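Side-chain contacts in dimethyl-sulfide monooxygenase (Hyphomicrobium sulfonivorans, PDB 6AK1), which oxidises dimethyl sulfide to methanethiol and formaldehyde with NADH and oxygen, using FMN, as the large subunit of a two-component monooxygenase: residues S27-A30 / A31-N34; S404-D407 / F408-I412; G458-V462 / A463-Q467. One frame throughout, in Å; residues are numbered along the deposited sequence.

Interaction 1: S27-A30 / A31-N34; sequences SSQA and ARYN
Gln29 and Arg32 run side by side in the same direction across a single turn, and Arg32 NH1 donates to Gln29 OE1 at 3.0 Å. The acceptor lies in the guanidinium plane, at its edge; seen from the amide, the donor is tilted 32° from the carbonyl plane. Gln29 reaches this position with CG beside its backbone N (chi1 -57°) and an extended chain, while Arg32 bends at chi3 (71°), which swings the guanidinium so that NH1 reaches the amide oxygen. The two chains lie alongside each other, Arg32 CD 3.9 Å from Gln29 CB. The same pair is joined through the backbone, Arg32 N to Gln29 O at 2.9 Å, and Tyr33 N follows with Ala30 O at 3.2 Å. Upstream, Ser28 OG closes an ST turn by accepting from Ala30 N, and Ala31 N finds water 1 at 2.8 Å. Arg32 NE is engaged too, in a salt bridge with Asp35 just ahead of helix 36-48. A leucine in place of Arg32 would probably leave Gln29 OE1 without its donor and the Asp35 carboxylate without its counter-charge. Backbone and side-chain bonds between the same two residues imply a turn clamped twice, with one guanidinium shared between a neutral amide and a carboxylate.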
loop_
_atom_site.group_PDB
_atom_site.type_symbol
_atom_site.label_atom_id
_atom_site.label_comp_id
_atom_site.label_asym_id
_atom_site.label_seq_id
_atom_site.Cartn_x
_atom_site.Cartn_y
_atom_site.Cartn_z
ATOM N N SER A 27 -12.282 -4.115 22.859
ATOM C CA SER A 27 -12.903 -3.694 21.609
ATOM C C SER A 27 -12.200 -4.215 20.361
ATOM O O SER A 27 -12.788 -4.150 19.277
ATOM C CB SER A 27 -12.950 -2.172 21.519
ATOM O OG SER A 27 -13.656 -1.656 22.623
ATOM N N SER A 28 -10.965 -4.697 20.461
ATOM C CA SER A 28 -10.226 -5.025 19.249
ATOM C C SER A 28 -10.646 -6.378 18.699
ATOM O O SER A 28 -10.693 -7.377 19.427
ATOM C CB SER A 28 -8.720 -5.021 19.495
ATOM O OG SER A 28 -8.019 -5.100 18.260
ATOM N N GLN A 29 -10.923 -6.404 17.399
ATOM C CA GLN A 29 -11.074 -7.640 16.644
ATOM C C GLN A 29 -9.859 -7.925 15.759
ATOM O O GLN A 29 -9.970 -8.673 14.775
ATOM C CB GLN A 29 -12.362 -7.585 15.816
ATOM C CG GLN A 29 -13.602 -7.338 16.669
ATOM C CD GLN A 29 -14.866 -7.293 15.851
ATOM O OE1 GLN A 29 -15.016 -8.044 14.899
ATOM N NE2 GLN A 29 -15.772 -6.399 16.205
ATOM N N ALA A 30 -8.696 -7.366 16.106
ATOM C CA ALA A 30 -7.476 -7.644 15.348
ATOM C C ALA A 30 -7.206 -9.137 15.257
ATOM O O ALA A 30 -6.740 -9.627 14.223
ATOM C CB ALA A 30 -6.276 -6.944 15.985
ATOM N N ALA A 31 -7.502 -9.877 16.334
ATOM C CA ALA A 31 -7.275 -11.313 16.338
ATOM C C ALA A 31 -8.149 -12.069 15.339
ATOM O O ALA A 31 -7.954 -13.277 15.182
ATOM C CB ALA A 31 -7.494 -11.870 17.750
ATOM N N ARG A 32 -9.093 -11.405 14.662
ATOM C CA ARG A 32 -9.937 -12.039 13.649
ATOM C C ARG A 32 -9.402 -11.861 12.229
ATOM O O ARG A 32 -10.152 -12.056 11.266
ATOM C CB ARG A 32 -11.362 -11.500 13.715
ATOM C CG ARG A 32 -12.049 -11.653 15.078
ATOM C CD ARG A 32 -13.514 -11.235 14.993
ATOM N NE ARG A 32 -14.313 -12.201 14.223
ATOM C CZ ARG A 32 -15.510 -11.925 13.710
ATOM N NH1 ARG A 32 -16.032 -10.698 13.848
ATOM N NH2 ARG A 32 -16.180 -12.860 13.044
ATOM N N TYR A 33 -8.130 -11.475 12.081
ATOM C CA TYR A 33 -7.517 -11.366 10.760
ATOM C C TYR A 33 -7.776 -12.615 9.909
ATOM O O TYR A 33 -7.774 -12.544 8.671
ATOM C CB TYR A 33 -6.006 -11.142 10.920
ATOM C CG TYR A 33 -5.320 -12.457 11.200
ATOM C CD1 TYR A 33 -5.318 -13.012 12.480
ATOM C CD2 TYR A 33 -4.750 -13.184 10.169
ATOM C CE1 TYR A 33 -4.738 -14.261 12.718
ATOM C CE2 TYR A 33 -4.171 -14.406 10.398
ATOM C CZ TYR A 33 -4.159 -14.944 11.666
ATOM O OH TYR A 33 -3.576 -16.179 11.832
ATOM N N ASN A 34 -7.984 -13.769 10.549
ATOM C CA ASN A 34 -8.174 -15.028 9.843
ATOM C C ASN A 34 -9.650 -15.394 9.669
ATOM O O ASN A 34 -9.951 -16.511 9.231
ATOM C CB ASN A 34 -7.422 -16.156 10.564
ATOM C CG ASN A 34 -8.025 -16.489 11.924
ATOM O OD1 ASN A 34 -8.454 -15.606 12.669
ATOM N ND2 ASN A 34 -8.063 -17.775 12.247
HETATM O O HOH W 1 -7.934 -8.840 18.875
#

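Interaction 2: S404-D407 / F408-I412; sequences SVTD and FIDYI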
loop_
_atom_site.group_PDB
_atom_site.type_symbol
_atom_site.label_atom_id
_atom_site.label_comp_id
_atom_site.label_asym_id
_atom_site.label_seq_id
_atom_site.Cartn_x
_atom_site.Cartn_y
_atom_site.Cartn_z
ATOM N N SER A 404 -11.062 2.014 15.185
ATOM C CA SER A 404 -10.289 3.135 14.659
ATOM C C SER A 404 -10.955 3.732 13.426
ATOM O O SER A 404 -11.048 4.956 13.300
ATOM C CB SER A 404 -8.868 2.681 14.342
ATOM O OG SER A 404 -8.339 3.427 13.258
ATOM N N VAL A 405 -11.443 2.880 12.521
ATOM C CA VAL A 405 -12.159 3.335 11.329
ATOM C C VAL A 405 -13.550 3.848 11.686
ATOM O O VAL A 405 -13.986 4.901 11.197
ATOM C CB VAL A 405 -12.242 2.190 10.307
ATOM C CG1 VAL A 405 -13.357 2.455 9.316
ATOM C CG2 VAL A 405 -10.916 1.991 9.600
ATOM N N THR A 406 -14.267 3.106 12.534
ATOM C CA THR A 406 -15.598 3.520 12.971
ATOM C C THR A 406 -15.568 4.872 13.678
ATOM O O THR A 406 -16.424 5.728 13.420
ATOM C CB THR A 406 -16.196 2.448 13.881
ATOM O OG1 THR A 406 -16.323 1.227 13.142
ATOM C CG2 THR A 406 -17.583 2.874 14.380
ATOM N N ASP A 407 -14.597 5.086 14.575
ATOM C CA ASP A 407 -14.501 6.380 15.253
ATOM C C ASP A 407 -14.186 7.501 14.264
ATOM O O ASP A 407 -14.755 8.598 14.354
ATOM C CB ASP A 407 -13.430 6.344 16.346
ATOM C CG ASP A 407 -13.898 5.677 17.618
ATOM O OD1 ASP A 407 -15.115 5.400 17.754
ATOM O OD2 ASP A 407 -13.031 5.444 18.496
ATOM N N PHE A 408 -13.268 7.254 13.322
ATOM C CA PHE A 408 -12.986 8.257 12.299
ATOM C C PHE A 408 -14.244 8.630 11.529
ATOM O O PHE A 408 -14.535 9.815 11.327
ATOM C CB PHE A 408 -11.913 7.761 11.331
ATOM C CG PHE A 408 -11.279 8.866 10.540
ATOM C CD1 PHE A 408 -11.831 9.280 9.345
ATOM C CD2 PHE A 408 -10.142 9.518 11.020
ATOM C CE1 PHE A 408 -11.268 10.307 8.626
ATOM C CE2 PHE A 408 -9.569 10.552 10.297
ATOM C CZ PHE A 408 -10.133 10.947 9.103
ATOM N N ILE A 409 -15.003 7.628 11.082
ATOM C CA ILE A 409 -16.222 7.912 10.331
ATOM C C ILE A 409 -17.223 8.678 11.194
ATOM O O ILE A 409 -17.804 9.671 10.754
ATOM C CB ILE A 409 -16.820 6.609 9.778
ATOM C CG1 ILE A 409 -15.825 5.954 8.816
ATOM C CG2 ILE A 409 -18.170 6.876 9.081
ATOM C CD1 ILE A 409 -16.244 4.559 8.349
ATOM N N ASP A 410 -17.411 8.257 12.444
ATOM C CA ASP A 410 -18.453 8.857 13.278
ATOM C C ASP A 410 -18.099 10.278 13.716
ATOM O O ASP A 410 -18.961 11.165 13.712
ATOM C CB ASP A 410 -18.715 7.975 14.503
ATOM C CG ASP A 410 -19.337 6.631 14.129
ATOM O OD1 ASP A 410 -19.824 6.492 12.994
ATOM O OD2 ASP A 410 -19.339 5.718 14.968
ATOM N N TYR A 411 -16.853 10.510 14.121
ATOM C CA TYR A 411 -16.459 11.760 14.766
ATOM C C TYR A 411 -15.777 12.752 13.831
ATOM O O TYR A 411 -15.936 13.959 14.022
ATOM C CB TYR A 411 -15.497 11.493 15.921
ATOM C CG TYR A 411 -16.051 10.780 17.128
ATOM C CD1 TYR A 411 -16.831 11.454 18.055
ATOM C CD2 TYR A 411 -15.730 9.450 17.376
ATOM C CE1 TYR A 411 -17.308 10.817 19.170
ATOM C CE2 TYR A 411 -16.203 8.802 18.496
ATOM C CZ TYR A 411 -16.993 9.500 19.397
ATOM O OH TYR A 411 -17.468 8.883 20.531
ATOM N N ILE A 412 -14.977 12.288 12.871
ATOM C CA ILE A 412 -14.151 13.171 12.037
ATOM C C ILE A 412 -14.783 13.437 10.668
ATOM O O ILE A 412 -14.841 14.578 10.227
ATOM C CB ILE A 412 -12.725 12.600 11.880
ATOM C CG1 ILE A 412 -12.075 12.349 13.245
ATOM C CG2 ILE A 412 -11.879 13.536 11.025
ATOM C CD1 ILE A 412 -12.251 13.495 14.239
HETATM O O HOH W 2 -17.559 5.533 17.210
#
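Asp407 and Tyr411, one helical turn apart, lie alongside each other and point the same way, and the aspartate can be followed atom by atom. Its CB lies in the plane of the Tyr411 ring at the edge, 4.0 Å from Tyr411 CD2. With CG beside the backbone N (chi1 -79°), the carboxylate continues along that edge, and Asp407 OD1 comes 3.6 Å from Tyr411 CE2. The carboxylate and ring planes stand 71° apart, so the two flat groups do not stack. Asp407 OD1 also accepts from water 2, which makes a second bond to Asp410 OD2 at 2.9 Å; this bridge would be expected to ease the proximity of two like charges. Asp407 OD2 forms a salt bridge with Lys295, and Asp410 OD1 one with Arg48. On the next flank, Val405 and Ile409 lie alongside each other, pointing the same way, with Val405 CG1 3.7 Å from Ile409 CD1. Beneath the side chains, regular backbone bonds such as Tyr411 N to Asp407 O at 2.8 Å fix the i to i+4 spacing. The stretch belongs to helix 403-418, which follows strand 393-397 of the TIM barrel. Val405 and Ile409 face helix 36-48, touching Leu46 and Arg48 respectively, whereas Phe408 and Ile412 pack on Leu382 of helix 375-388, wedging the helix between these two neighbours.

Interaction 3: G458-V462 / A463-Q467; sequences GKESV and ADRTQ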
loop_
_atom_site.group_PDB
_atom_site.type_symbol
_atom_site.label_atom_id
_atom_site.label_comp_id
_atom_site.label_asym_id
_atom_site.label_seq_id
_atom_site.Cartn_x
_atom_site.Cartn_y
_atom_site.Cartn_z
ATOM N N GLY A 458 0.104 -3.864 -35.447
ATOM C CA GLY A 458 0.900 -4.083 -36.635
ATOM C C GLY A 458 2.200 -4.815 -36.402
ATOM O O GLY A 458 2.989 -4.958 -37.337
ATOM N N LYS A 459 2.463 -5.263 -35.185
ATOM C CA LYS A 459 3.599 -6.127 -34.939
ATOM C C LYS A 459 3.119 -7.572 -34.951
ATOM O O LYS A 459 1.930 -7.852 -35.132
ATOM C CB LYS A 459 4.284 -5.756 -33.622
ATOM C CG LYS A 459 4.878 -4.353 -33.614
ATOM C CD LYS A 459 6.069 -4.260 -32.672
ATOM C CE LYS A 459 6.382 -2.815 -32.293
ATOM N NZ LYS A 459 6.669 -1.962 -33.476
ATOM N N GLU A 460 4.057 -8.495 -34.751
ATOM C CA GLU A 460 3.751 -9.922 -34.803
ATOM C C GLU A 460 2.567 -10.269 -33.905
ATOM O O GLU A 460 2.502 -9.841 -32.745
ATOM C CB GLU A 460 4.979 -10.734 -34.383
ATOM C CG GLU A 460 4.720 -12.232 -34.261
ATOM C CD GLU A 460 5.820 -12.953 -33.490
ATOM O OE1 GLU A 460 6.903 -12.361 -33.272
ATOM O OE2 GLU A 460 5.594 -14.115 -33.088
ATOM N N SER A 461 1.629 -11.039 -34.453
ATOM C CA SER A 461 0.450 -11.504 -33.736
ATOM C C SER A 461 0.457 -13.026 -33.652
ATOM O O SER A 461 1.249 -13.709 -34.313
ATOM C CB SER A 461 -0.839 -11.023 -34.415
ATOM O OG SER A 461 -1.128 -11.788 -35.568
ATOM N N VAL A 462 -0.448 -13.568 -32.829
ATOM C CA VAL A 462 -0.570 -15.025 -32.724
ATOM C C VAL A 462 -0.988 -15.632 -34.065
ATOM O O VAL A 462 -0.505 -16.703 -34.457
ATOM C CB VAL A 462 -1.553 -15.403 -31.596
ATOM C CG1 VAL A 462 -1.756 -16.900 -31.528
ATOM C CG2 VAL A 462 -1.054 -14.886 -30.255
ATOM N N ALA A 463 -1.875 -14.954 -34.796
ATOM C CA ALA A 463 -2.353 -15.481 -36.076
ATOM C C ALA A 463 -1.230 -15.603 -37.109
ATOM O O ALA A 463 -1.276 -16.487 -37.967
ATOM C CB ALA A 463 -3.479 -14.595 -36.615
ATOM N N ASP A 464 -0.207 -14.744 -37.025
ATOM C CA ASP A 464 0.912 -14.766 -37.966
ATOM C C ASP A 464 1.618 -16.116 -38.043
ATOM O O ASP A 464 2.264 -16.392 -39.059
ATOM C CB ASP A 464 1.945 -13.698 -37.597
ATOM C CG ASP A 464 1.474 -12.301 -37.927
ATOM O OD1 ASP A 464 0.606 -12.178 -38.812
ATOM O OD2 ASP A 464 1.959 -11.327 -37.308
ATOM N N ARG A 465 1.526 -16.924 -36.999
ATOM C CA ARG A 465 2.155 -18.215 -36.969
ATOM C C ARG A 465 1.260 -19.379 -37.335
ATOM O O ARG A 465 1.725 -20.448 -37.401
ATOM C CB ARG A 465 2.739 -18.476 -35.590
ATOM C CG ARG A 465 3.922 -17.630 -35.218
ATOM C CD ARG A 465 4.886 -18.330 -34.291
ATOM N NE ARG A 465 5.867 -17.390 -33.748
ATOM C CZ ARG A 465 6.999 -17.031 -34.343
ATOM N NH1 ARG A 465 7.797 -16.159 -33.765
ATOM N NH2 ARG A 465 7.338 -17.543 -35.503
ATOM N N THR A 466 -0.016 -19.164 -37.559
ATOM C CA THR A 466 -0.948 -20.239 -37.875
ATOM C C THR A 466 -0.653 -20.831 -39.249
ATOM O O THR A 466 -0.554 -20.102 -40.243
ATOM C CB THR A 466 -2.379 -19.708 -37.820
ATOM O OG1 THR A 466 -2.552 -19.000 -36.586
ATOM C CG2 THR A 466 -3.396 -20.842 -37.925
ATOM N N GLN A 467 -0.511 -22.168 -39.295
ATOM C CA GLN A 467 -0.314 -22.993 -40.476
ATOM C C GLN A 467 -1.656 -23.422 -41.059
ATOM O O GLN A 467 -2.691 -23.365 -40.379
ATOM C CB GLN A 467 0.518 -24.224 -40.117
ATOM C CG GLN A 467 1.931 -23.914 -39.623
ATOM C CD GLN A 467 2.616 -22.829 -40.452
ATOM O OE1 GLN A 467 3.067 -21.812 -39.913
ATOM N NE2 GLN A 467 2.689 -23.036 -41.767
#
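Asp464 OD2 accepts from Ser461 N at 2.9 Å with an angle of 164° at the hydrogen, the shortest hydrogen bond across this turn. With the return bond, the pair has the reciprocal pattern of a capping box, one half of it weak, just ahead of and into the 3-10 segment 463-465: Asp464 N points back to Ser461 OG at 3.4 Å, a weak bond, and also weakly to Ser461 O. The two halves are therefore unequal, the carboxylate side being much the firmer. Ser461 OG sits between its backbone N and carbonyl carbon, which swings it over the beginning of the segment and toward Asp464 N. The carboxylate, for its part, is met from above its plane, 49° out. Downstream, Arg465 N donates to Val462 O at 3.3 Å, continuing the tight turn, and Ala463 O receives both Thr466 N and Thr466 OG1 from the same face of its plane.

A second link spans five residues: Glu460 and Arg465 form a salt bridge, OE2 to NH1 at 3.1 Å. Their carboxylate and guanidinium planes are 87° apart, so the pair is held by one oxygen and not by a flat, two-pronged contact. Glu460 OE1 has its own partner, the side-chain amide of Asn200. The turn rests on the loop that contains residues 193 to 200, where Val462 has backbone bonding with Val196 and Ala463 with Gly193. On that side, the Glu460 carbonyl O accepts from His197 ND1.

Overall arrangement
The three contacts follow one another along the chain without overlap. Interactions 1 and 2 are neighbours, their centres about 18 Å apart and nearest atoms about 8 Å apart. Both bear on helix 36-48: residues 27-34 lead into it, and helix 403-418 packs against its later part. Gln29 also bonds through its backbone to Thr401, just before helix 403-418, so the first and last portions of the barrel meet here. Tyr33 lies about 9 Å, between side chains, from Asp58, a probable FMN ligand. Interaction 3, in the C-terminal tail, has its centre about 53 Å from that of interaction 1 and about 56 Å from that of interaction 2, and lies far from the probable FMN site.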